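Local coordinates for beta-lactamase-like protein (Koribacter versatilis, PDB 6B9V) that cleaves reactive FAD photoproducts as a diphosphatase of the PhnP family, built on the metallo-beta-lactamase fold and carrying manganese and zinc, at residues V75-H80 against Y175-S180; H139-E144 against E164-R169; A200-P205 against S233-H238. All coordinates share one frame; numbering follows the deposited sequence.

Contact 1 (V75-H80 against Y175-S180). With MN (manganese (II) ion), chain D; MN (manganese (II) ion), chain C.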
loop_
_atom_site.group_PDB
_atom_site.type_symbol
_atom_site.label_atom_id
_atom_site.label_comp_id
_atom_site.label_asym_id
_atom_site.label_seq_id
_atom_site.Cartn_x
_atom_site.Cartn_y
_atom_site.Cartn_z
ATOM N N VAL A 75 4.392 16.068 -6.131
ATOM C CA VAL A 75 3.334 16.852 -6.759
ATOM C C VAL A 75 2.081 15.983 -6.909
ATOM O O VAL A 75 2.182 14.857 -7.393
ATOM C CB VAL A 75 3.780 17.375 -8.142
ATOM C CG1 VAL A 75 2.659 18.178 -8.797
ATOM C CG2 VAL A 75 5.017 18.252 -8.001
ATOM N N TYR A 76 0.918 16.493 -6.501
ATOM C CA TYR A 76 -0.322 15.719 -6.589
ATOM C C TYR A 76 -1.253 16.134 -7.729
ATOM O O TYR A 76 -1.481 17.330 -7.949
ATOM C CB TYR A 76 -1.095 15.811 -5.267
ATOM C CG TYR A 76 -0.449 14.974 -4.181
ATOM C CD1 TYR A 76 0.474 15.534 -3.307
ATOM C CD2 TYR A 76 -0.745 13.627 -4.051
ATOM C CE1 TYR A 76 1.087 14.768 -2.313
ATOM C CE2 TYR A 76 -0.140 12.851 -3.076
ATOM C CZ TYR A 76 0.767 13.434 -2.194
ATOM O OH TYR A 76 1.381 12.670 -1.213
ATOM N N THR A 77 -1.819 15.140 -8.419
ATOM C CA THR A 77 -2.884 15.408 -9.397
ATOM C C THR A 77 -4.241 15.655 -8.704
ATOM O O THR A 77 -4.979 16.583 -9.072
ATOM C CB THR A 77 -3.036 14.242 -10.406
ATOM O OG1 THR A 77 -3.340 13.034 -9.697
ATOM C CG2 THR A 77 -1.760 14.055 -11.223
ATOM N N HIS A 78 -4.562 14.825 -7.701
ATOM C CA HIS A 78 -5.818 14.935 -6.961
ATOM C C HIS A 78 -5.795 13.999 -5.758
ATOM O O HIS A 78 -4.799 13.309 -5.525
ATOM C CB HIS A 78 -7.056 14.634 -7.846
ATOM C CG HIS A 78 -7.150 13.219 -8.341
ATOM N ND1 HIS A 78 -6.118 12.586 -9.012
ATOM C CD2 HIS A 78 -8.175 12.328 -8.332
ATOM C CE1 HIS A 78 -6.495 11.376 -9.366
ATOM N NE2 HIS A 78 -7.740 11.188 -8.964
ATOM N N GLY A 79 -6.901 13.968 -5.018
ATOM C CA GLY A 79 -6.921 13.352 -3.695
ATOM C C GLY A 79 -7.540 11.976 -3.526
ATOM O O GLY A 79 -7.721 11.517 -2.389
ATOM N N HIS A 80 -7.867 11.312 -4.634
ATOM C CA HIS A 80 -8.395 9.953 -4.571
ATOM C C HIS A 80 -7.388 8.993 -3.940
ATOM O O HIS A 80 -6.182 9.202 -4.011
ATOM C CB HIS A 80 -8.804 9.465 -5.970
ATOM C CG HIS A 80 -10.104 10.045 -6.439
ATOM N ND1 HIS A 80 -10.503 10.030 -7.759
ATOM C CD2 HIS A 80 -11.096 10.656 -5.753
ATOM C CE1 HIS A 80 -11.686 10.616 -7.865
ATOM N NE2 HIS A 80 -12.066 11.004 -6.663
ATOM N N TYR A 175 1.806 14.909 -18.316
ATOM C CA TYR A 175 1.234 13.770 -17.628
ATOM C C TYR A 175 -0.183 14.117 -17.204
ATOM O O TYR A 175 -0.393 14.987 -16.349
ATOM C CB TYR A 175 2.091 13.402 -16.420
ATOM C CG TYR A 175 1.577 12.213 -15.646
ATOM C CD1 TYR A 175 1.774 10.923 -16.113
ATOM C CD2 TYR A 175 0.893 12.386 -14.443
ATOM C CE1 TYR A 175 1.306 9.808 -15.389
ATOM C CE2 TYR A 175 0.417 11.285 -13.723
ATOM C CZ TYR A 175 0.631 10.006 -14.203
ATOM O OH TYR A 175 0.165 8.906 -13.487
ATOM N N LEU A 176 -1.155 13.440 -17.807
ATOM C CA LEU A 176 -2.570 13.695 -17.532
ATOM C C LEU A 176 -3.302 12.403 -17.222
ATOM O O LEU A 176 -3.541 11.601 -18.117
ATOM C CB LEU A 176 -3.264 14.353 -18.726
ATOM C CG LEU A 176 -3.186 15.870 -18.884
ATOM C CD1 LEU A 176 -1.793 16.309 -19.221
ATOM C CD2 LEU A 176 -4.169 16.279 -19.976
ATOM N N THR A 177 -3.694 12.212 -15.979
ATOM C CA THR A 177 -4.409 10.988 -15.623
ATOM C C THR A 177 -5.767 11.340 -15.031
ATOM O O THR A 177 -6.006 12.504 -14.690
ATOM C CB THR A 177 -3.589 10.129 -14.633
ATOM O OG1 THR A 177 -4.276 8.894 -14.394
ATOM C CG2 THR A 177 -3.367 10.876 -13.309
ATOM N N ASP A 178 -6.656 10.343 -14.924
ATOM C CA ASP A 178 -7.953 10.521 -14.265
ATOM C C ASP A 178 -8.758 11.683 -14.848
ATOM O O ASP A 178 -9.139 12.617 -14.133
ATOM C CB ASP A 178 -7.777 10.735 -12.756
ATOM C CG ASP A 178 -7.248 9.488 -12.033
ATOM O OD1 ASP A 178 -7.993 8.882 -11.231
ATOM O OD2 ASP A 178 -6.093 9.129 -12.279
ATOM N N PHE A 179 -9.008 11.652 -16.147
ATOM C CA PHE A 179 -9.914 12.645 -16.711
ATOM C C PHE A 179 -10.947 11.958 -17.563
ATOM O O PHE A 179 -10.675 10.894 -18.153
ATOM C CB PHE A 179 -9.173 13.701 -17.552
ATOM C CG PHE A 179 -8.541 13.150 -18.803
ATOM C CD1 PHE A 179 -9.277 13.023 -19.978
ATOM C CD2 PHE A 179 -7.206 12.772 -18.809
ATOM C CE1 PHE A 179 -8.695 12.501 -21.131
ATOM C CE2 PHE A 179 -6.609 12.263 -19.960
ATOM C CZ PHE A 179 -7.361 12.110 -21.120
ATOM N N SER A 180 -12.116 12.580 -17.616
ATOM C CA SER A 180 -13.151 12.209 -18.572
ATOM C C SER A 180 -13.166 13.221 -19.712
ATOM O O SER A 180 -13.625 12.916 -20.807
ATOM C CB SER A 180 -14.519 12.117 -17.893
ATOM O OG SER A 180 -14.811 13.257 -17.098
HETATM MN MN MN D . -9.356 9.698 -9.423
HETATM MN MN MN C . -7.062 7.180 -10.196
#
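T77 and T177 mark the closest approach of the backbones, with CA atoms 7.8 Å apart and the runs 77–80 and 175–178 heading 26° apart. H78 presents NE2 and H80 presents ND1 to one manganese ion, at 2.2 and 2.0 Å, as part of the HxHxDH motif of metallo-beta-lactamase-like hydrolases. D178 answers from the other segment: its OD1 lies 2.4 Å from that manganese and 2.2 Å from the second, making one oxygen the bridge of the binuclear site. H160 also binds the first ion, while D82, H83 and H231 bind the second. The H78 and D178 side chains cross at about a right angle, ring and carboxylate planes 56° apart. H78 CG lies between the backbone N and the carbonyl carbon (chi1 66°), and ND1 donates to T77 OG1, 2.9 Å away in the ring plane, which settles the ring with NE2 toward the metal; D54 in turn holds T77 OG1. Beside the metal-binding residues, T77 CG2 meets T177 CG2 at 4.1 Å and lies at the edge of the Y175 ring. Strand 163-170 packs on both halves through I165, strand 49-53 reaches T77 and Y175 through I53, and H83 of helix 81-84 touches both threonines.

Contact 2 (H139-E144 against E164-R169)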
loop_
_atom_site.group_PDB
_atom_site.type_symbol
_atom_site.label_atom_id
_atom_site.label_comp_id
_atom_site.label_asym_id
_atom_site.label_seq_id
_atom_site.Cartn_x
_atom_site.Cartn_y
_atom_site.Cartn_z
ATOM N N HIS A 139 2.521 22.905 0.160
ATOM C CA HIS A 139 2.544 24.075 -0.703
ATOM C C HIS A 139 1.323 24.053 -1.638
ATOM O O HIS A 139 1.014 23.025 -2.277
ATOM C CB HIS A 139 3.836 24.125 -1.528
ATOM C CG HIS A 139 5.090 24.194 -0.709
ATOM N ND1 HIS A 139 5.773 25.371 -0.491
ATOM C CD2 HIS A 139 5.793 23.228 -0.071
ATOM C CE1 HIS A 139 6.839 25.129 0.254
ATOM N NE2 HIS A 139 6.873 23.836 0.525
ATOM N N ARG A 140 0.640 25.189 -1.725
ATOM C CA ARG A 140 -0.589 25.285 -2.510
ATOM C C ARG A 140 -0.337 25.486 -4.005
ATOM O O ARG A 140 0.410 26.372 -4.413
ATOM C CB ARG A 140 -1.462 26.425 -1.984
ATOM C CG ARG A 140 -2.724 26.692 -2.807
ATOM C CD ARG A 140 -3.795 25.639 -2.555
ATOM N NE ARG A 140 -4.087 25.494 -1.132
ATOM C CZ ARG A 140 -5.007 26.196 -0.479
ATOM N NH1 ARG A 140 -5.734 27.102 -1.119
ATOM N NH2 ARG A 140 -5.201 25.996 0.814
ATOM N N VAL A 141 -0.985 24.659 -4.818
ATOM C CA VAL A 141 -0.934 24.790 -6.265
ATOM C C VAL A 141 -2.207 25.452 -6.793
ATOM O O VAL A 141 -3.314 24.982 -6.533
ATOM C CB VAL A 141 -0.784 23.422 -6.963
ATOM C CG1 VAL A 141 -0.688 23.599 -8.473
ATOM C CG2 VAL A 141 0.434 22.663 -6.435
ATOM N N HIS A 142 -2.053 26.545 -7.532
ATOM C CA HIS A 142 -3.149 27.044 -8.339
ATOM C C HIS A 142 -2.736 26.927 -9.796
ATOM O O HIS A 142 -2.002 26.011 -10.159
ATOM C CB HIS A 142 -3.519 28.482 -7.977
ATOM C CG HIS A 142 -4.959 28.806 -8.224
ATOM N ND1 HIS A 142 -5.371 29.696 -9.199
ATOM C CD2 HIS A 142 -6.092 28.349 -7.639
ATOM C CE1 HIS A 142 -6.686 29.777 -9.192
ATOM N NE2 HIS A 142 -7.151 28.968 -8.253
ATOM N N HIS A 143 -3.182 27.849 -10.632
ATOM C CA HIS A 143 -2.942 27.710 -12.061
ATOM C C HIS A 143 -1.548 28.179 -12.479
ATOM O O HIS A 143 -1.074 27.844 -13.565
ATOM C CB HIS A 143 -4.023 28.456 -12.844
ATOM C CG HIS A 143 -5.322 27.712 -12.927
ATOM N ND1 HIS A 143 -5.878 27.061 -11.847
ATOM C CD2 HIS A 143 -6.168 27.505 -13.964
ATOM C CE1 HIS A 143 -7.014 26.493 -12.211
ATOM N NE2 HIS A 143 -7.213 26.748 -13.491
ATOM N N GLU A 144 -0.881 28.931 -11.615
ATOM C CA GLU A 144 0.479 29.378 -11.904
ATOM C C GLU A 144 1.460 28.204 -11.894
ATOM O O GLU A 144 1.220 27.197 -11.229
ATOM C CB GLU A 144 0.916 30.444 -10.896
ATOM C CG GLU A 144 -0.071 31.593 -10.735
ATOM C CD GLU A 144 0.320 32.798 -11.562
ATOM O OE1 GLU A 144 1.243 32.664 -12.395
ATOM O OE2 GLU A 144 -0.292 33.873 -11.385
ATOM N N GLU A 164 -12.813 19.354 -11.173
ATOM C CA GLU A 164 -11.568 19.795 -11.831
ATOM C C GLU A 164 -10.345 19.333 -11.030
ATOM O O GLU A 164 -10.273 19.550 -9.825
ATOM C CB GLU A 164 -11.523 21.315 -12.010
ATOM C CG GLU A 164 -10.236 21.799 -12.704
ATOM C CD GLU A 164 -10.119 23.315 -12.789
ATOM O OE1 GLU A 164 -10.764 23.918 -13.669
ATOM O OE2 GLU A 164 -9.367 23.904 -11.988
ATOM N N ILE A 165 -9.399 18.682 -11.704
ATOM C CA ILE A 165 -8.132 18.264 -11.088
ATOM C C ILE A 165 -6.995 18.729 -12.006
ATOM O O ILE A 165 -7.249 19.397 -13.010
ATOM C CB ILE A 165 -8.048 16.724 -10.864
ATOM C CG1 ILE A 165 -7.959 15.976 -12.194
ATOM C CG2 ILE A 165 -9.249 16.239 -10.049
ATOM C CD1 ILE A 165 -7.454 14.518 -12.049
ATOM N N TYR A 166 -5.755 18.387 -11.667
ATOM C CA TYR A 166 -4.606 18.793 -12.488
ATOM C C TYR A 166 -3.859 17.645 -13.144
ATOM O O TYR A 166 -3.621 16.597 -12.533
ATOM C CB TYR A 166 -3.582 19.580 -11.652
ATOM C CG TYR A 166 -3.977 21.005 -11.330
ATOM C CD1 TYR A 166 -4.694 21.776 -12.238
ATOM C CD2 TYR A 166 -3.632 21.577 -10.114
ATOM C CE1 TYR A 166 -5.059 23.087 -11.939
ATOM C CE2 TYR A 166 -3.992 22.882 -9.804
ATOM C CZ TYR A 166 -4.702 23.631 -10.721
ATOM O OH TYR A 166 -5.057 24.927 -10.409
ATOM N N GLY A 167 -3.441 17.874 -14.383
ATOM C CA GLY A 167 -2.331 17.144 -14.961
ATOM C C GLY A 167 -1.185 18.141 -14.976
ATOM O O GLY A 167 -1.360 19.262 -14.517
ATOM N N TYR A 168 -0.016 17.757 -15.481
ATOM C CA TYR A 168 1.103 18.702 -15.501
ATOM C C TYR A 168 1.911 18.626 -16.770
ATOM O O TYR A 168 2.139 17.550 -17.289
ATOM C CB TYR A 168 2.032 18.463 -14.299
ATOM C CG TYR A 168 1.332 18.685 -12.984
ATOM C CD1 TYR A 168 0.710 17.637 -12.316
ATOM C CD2 TYR A 168 1.263 19.958 -12.428
ATOM C CE1 TYR A 168 0.043 17.852 -11.107
ATOM C CE2 TYR A 168 0.609 20.183 -11.236
ATOM C CZ TYR A 168 0.003 19.132 -10.579
ATOM O OH TYR A 168 -0.645 19.383 -9.399
ATOM N N ARG A 169 2.359 19.782 -17.253
ATOM C CA ARG A 169 3.290 19.803 -18.361
ATOM C C ARG A 169 4.636 20.267 -17.830
ATOM O O ARG A 169 4.718 21.223 -17.068
ATOM C CB ARG A 169 2.824 20.729 -19.491
ATOM C CG ARG A 169 3.844 20.838 -20.613
ATOM C CD ARG A 169 3.353 21.677 -21.777
ATOM N NE ARG A 169 4.352 21.708 -22.849
ATOM C CZ ARG A 169 4.065 21.790 -24.150
ATOM N NH1 ARG A 169 2.802 21.842 -24.556
ATOM N NH2 ARG A 169 5.046 21.811 -25.051
HETATM O O HOH W 1 -9.931 26.486 -14.545
#
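H143 NE2 and E164 OE1 share one water, which donates to OE1 at 2.8 Å and is hydrogen-bonded to NE2 at 2.9 Å. This bridge lies at the exposed margin of a contact between the two sheets of the metallo-beta-lactamase sandwich, since strand 136-140 forms an outer strand of one sheet and strand 163-170 belongs to the other. E164 CG is anti to the backbone N (chi1 -180°) and the chain beyond is extended; its carboxylate and the H143 ring approach tip to tip, and OE2 comes to the edge of the imidazole, 3.5 Å from CE1. Deeper in, H143 and Y166 form an offset edge-to-face aromatic pair, the tyrosine edge directed at the histidine face with centroids 5.5 Å apart and planes at 76°. Y166 OH thereby comes 2.7 Å from H143 ND1, next to the backbone of H142. The apolar part of Y166 is engaged by V141, whose side chain slides past the tyrosine in the opposite direction. P155 and P157 of strand 151-160 pack beside the interface, the first against V141 and the second against H143 and E164, while N109 touches Y166. V141 CG1, anti to its backbone N (chi1 -178°), is the methyl that does the touching, 3.6 Å from Y166 CE2.

Contact 3 (A200-P205 against S233-H238). With ZN (zinc ion), chain F.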
loop_
_atom_site.group_PDB
_atom_site.type_symbol
_atom_site.label_atom_id
_atom_site.label_comp_id
_atom_site.label_asym_id
_atom_site.label_seq_id
_atom_site.Cartn_x
_atom_site.Cartn_y
_atom_site.Cartn_z
ATOM N N ALA A 200 -6.379 6.052 -20.055
ATOM C CA ALA A 200 -7.250 5.179 -20.865
ATOM C C ALA A 200 -7.610 3.948 -20.037
ATOM O O ALA A 200 -6.806 3.018 -19.876
ATOM C CB ALA A 200 -6.584 4.785 -22.207
ATOM N N LEU A 201 -8.819 3.972 -19.483
ATOM C CA LEU A 201 -9.221 2.988 -18.491
ATOM C C LEU A 201 -9.623 1.659 -19.105
ATOM O O LEU A 201 -9.227 0.602 -18.618
ATOM C CB LEU A 201 -10.379 3.532 -17.655
ATOM C CG LEU A 201 -11.000 2.583 -16.625
ATOM C CD1 LEU A 201 -10.011 2.388 -15.450
ATOM C CD2 LEU A 201 -12.355 3.112 -16.131
ATOM N N ARG A 202 -10.445 1.717 -20.148
ATOM C CA ARG A 202 -11.120 0.533 -20.668
ATOM C C ARG A 202 -11.787 0.894 -21.994
ATOM O O ARG A 202 -11.668 2.028 -22.452
ATOM C CB ARG A 202 -12.143 0.028 -19.659
ATOM C CG ARG A 202 -13.359 0.959 -19.521
ATOM C CD ARG A 202 -14.242 0.580 -18.336
ATOM N NE ARG A 202 -15.515 1.311 -18.334
ATOM C CZ ARG A 202 -16.477 1.134 -17.424
ATOM N NH1 ARG A 202 -16.315 0.254 -16.445
ATOM N NH2 ARG A 202 -17.612 1.826 -17.493
ATOM N N HIS A 203 -12.491 -0.057 -22.602
ATOM C CA HIS A 203 -13.145 0.199 -23.875
ATOM C C HIS A 203 -14.456 0.991 -23.732
ATOM O O HIS A 203 -14.746 1.866 -24.548
ATOM C CB HIS A 203 -13.421 -1.125 -24.599
ATOM C CG HIS A 203 -12.190 -1.796 -25.129
ATOM N ND1 HIS A 203 -11.570 -1.401 -26.296
ATOM C CD2 HIS A 203 -11.485 -2.857 -24.671
ATOM C CE1 HIS A 203 -10.526 -2.178 -26.524
ATOM N NE2 HIS A 203 -10.455 -3.073 -25.557
ATOM N N LYS A 204 -15.241 0.674 -22.706
ATOM C CA LYS A 204 -16.607 1.206 -22.551
ATOM C C LYS A 204 -16.596 2.543 -21.799
ATOM O O LYS A 204 -15.808 2.714 -20.863
ATOM C CB LYS A 204 -17.483 0.186 -21.807
ATOM C CG LYS A 204 -18.953 0.556 -21.644
ATOM C CD LYS A 204 -19.629 -0.330 -20.593
ATOM C CE LYS A 204 -21.137 -0.105 -20.536
ATOM N NZ LYS A 204 -21.823 -1.058 -19.604
ATOM N N PRO A 205 -17.461 3.492 -22.202
ATOM C CA PRO A 205 -17.506 4.796 -21.529
ATOM C C PRO A 205 -17.649 4.674 -20.016
ATOM O O PRO A 205 -18.409 3.834 -19.551
ATOM C CB PRO A 205 -18.738 5.472 -22.157
ATOM C CG PRO A 205 -18.791 4.914 -23.535
ATOM C CD PRO A 205 -18.321 3.464 -23.402
ATOM N N SER A 233 -7.047 -0.611 -16.863
ATOM C CA SER A 233 -7.757 -1.676 -16.135
ATOM C C SER A 233 -7.577 -3.048 -16.792
ATOM O O SER A 233 -6.987 -3.156 -17.872
ATOM C CB SER A 233 -9.255 -1.351 -16.052
ATOM O OG SER A 233 -9.892 -1.654 -17.287
ATOM N N HIS A 234 -8.099 -4.105 -16.162
ATOM C CA HIS A 234 -7.978 -5.440 -16.746
ATOM C C HIS A 234 -8.789 -5.621 -18.032
ATOM O O HIS A 234 -8.735 -6.670 -18.684
ATOM C CB HIS A 234 -8.338 -6.529 -15.698
ATOM C CG HIS A 234 -9.743 -6.480 -15.174
ATOM N ND1 HIS A 234 -10.385 -7.549 -14.584
ATOM C CD2 HIS A 234 -10.664 -5.482 -15.225
ATOM C CE1 HIS A 234 -11.616 -7.201 -14.253
ATOM N NE2 HIS A 234 -11.811 -5.952 -14.633
ATOM N N ASP A 235 -9.515 -4.585 -18.423
ATOM C CA ASP A 235 -10.251 -4.613 -19.681
ATOM C C ASP A 235 -9.327 -4.584 -20.898
ATOM O O ASP A 235 -9.751 -4.935 -21.994
ATOM C CB ASP A 235 -11.222 -3.427 -19.756
ATOM C CG ASP A 235 -12.348 -3.652 -20.747
ATOM O OD1 ASP A 235 -13.019 -4.698 -20.637
ATOM O OD2 ASP A 235 -12.557 -2.790 -21.637
ATOM N N LEU A 236 -8.081 -4.139 -20.710
ATOM C CA LEU A 236 -7.164 -3.926 -21.831
ATOM C C LEU A 236 -5.911 -4.808 -21.759
ATOM O O LEU A 236 -4.997 -4.525 -20.976
ATOM C CB LEU A 236 -6.744 -2.448 -21.887
ATOM C CG LEU A 236 -7.855 -1.392 -21.969
ATOM C CD1 LEU A 236 -7.302 0.030 -21.862
ATOM C CD2 LEU A 236 -8.606 -1.551 -23.258
ATOM N N PRO A 237 -5.850 -5.862 -22.590
ATOM C CA PRO A 237 -4.665 -6.735 -22.677
ATOM C C PRO A 237 -3.486 -5.953 -23.237
ATOM O O PRO A 237 -3.676 -5.230 -24.214
ATOM C CB PRO A 237 -5.101 -7.845 -23.650
ATOM C CG PRO A 237 -6.595 -7.722 -23.764
ATOM C CD PRO A 237 -6.906 -6.278 -23.530
ATOM N N HIS A 238 -2.295 -6.083 -22.663
ATOM C CA HIS A 238 -1.226 -5.155 -23.038
ATOM C C HIS A 238 -0.788 -5.313 -24.500
ATOM O O HIS A 238 -0.913 -4.381 -25.307
ATOM C CB HIS A 238 -0.015 -5.309 -22.111
ATOM C CG HIS A 238 1.071 -4.312 -22.385
ATOM N ND1 HIS A 238 1.029 -3.020 -21.907
ATOM C CD2 HIS A 238 2.208 -4.412 -23.116
ATOM C CE1 HIS A 238 2.092 -2.361 -22.338
ATOM N NE2 HIS A 238 2.835 -3.190 -23.056
HETATM ZN ZN ZN F . -9.688 -9.457 -14.329
HETATM O O HOH W 2 -14.994 -1.712 -21.234
#
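The turn that carries H234, a ligand of the zinc site, is tied to the loop after strand 195-199 through S233 and L201. Both donors of S233 converge on L201 O: the backbone N at 3.1 Å, on a lone pair in the carbonyl plane, and OG at 2.7 Å, tilted 31° from that plane. S233 OG sits between its backbone N and carbonyl carbon (chi1 78°) and accepts from D235 N, closing an ST turn within the type I beta turn S233–L236. Further along, D235 OD2 takes the backbone N-H of H203 in a nearly straight bond of 2.9 Å and also accepts from a water that K204 N binds. The H203 ring lies with its edge near D235 OD2, while L236 CD2 sits over one face, 3.6 Å from the centroid, as a CH-pi contact. L236 CD1 turns instead toward A200 O, which is buried and has no polar partner. Within 200-205, the R202 chain is extended from CG to NE, with NE donating to K204 O and NH2 to P205 O. H234 ND1 meets the zinc at 2.0 Å, where C23, C25 and C28 complete a three-cysteine, one-histidine site, consistent with the structural zinc of PhnP-family metallo-beta-lactamase folds.

Overall arrangement
Contacts 1 and 2 share the sheet that contains strands 163-170 and 173-176, neighbours both in the sheet and in sequence, and their centres are 10 Å apart. They meet directly where Y168 OH reaches Y76 O, a probable hydrogen bond, and where V75 packs on the Y168 ring. Contact 2 falls within the 94 residues that separate the segments of contact 1, and it joins this sheet to the other one. Contact 3 follows later in the chain, with its centre about 18 Å from that of contact 1 and 27 Å from that of contact 2. It joins loops after strands 195-199 and 226-230 of the sheet that also holds strands 163-170 and 173-176, placing the zinc site to one side of the dimanganese centre.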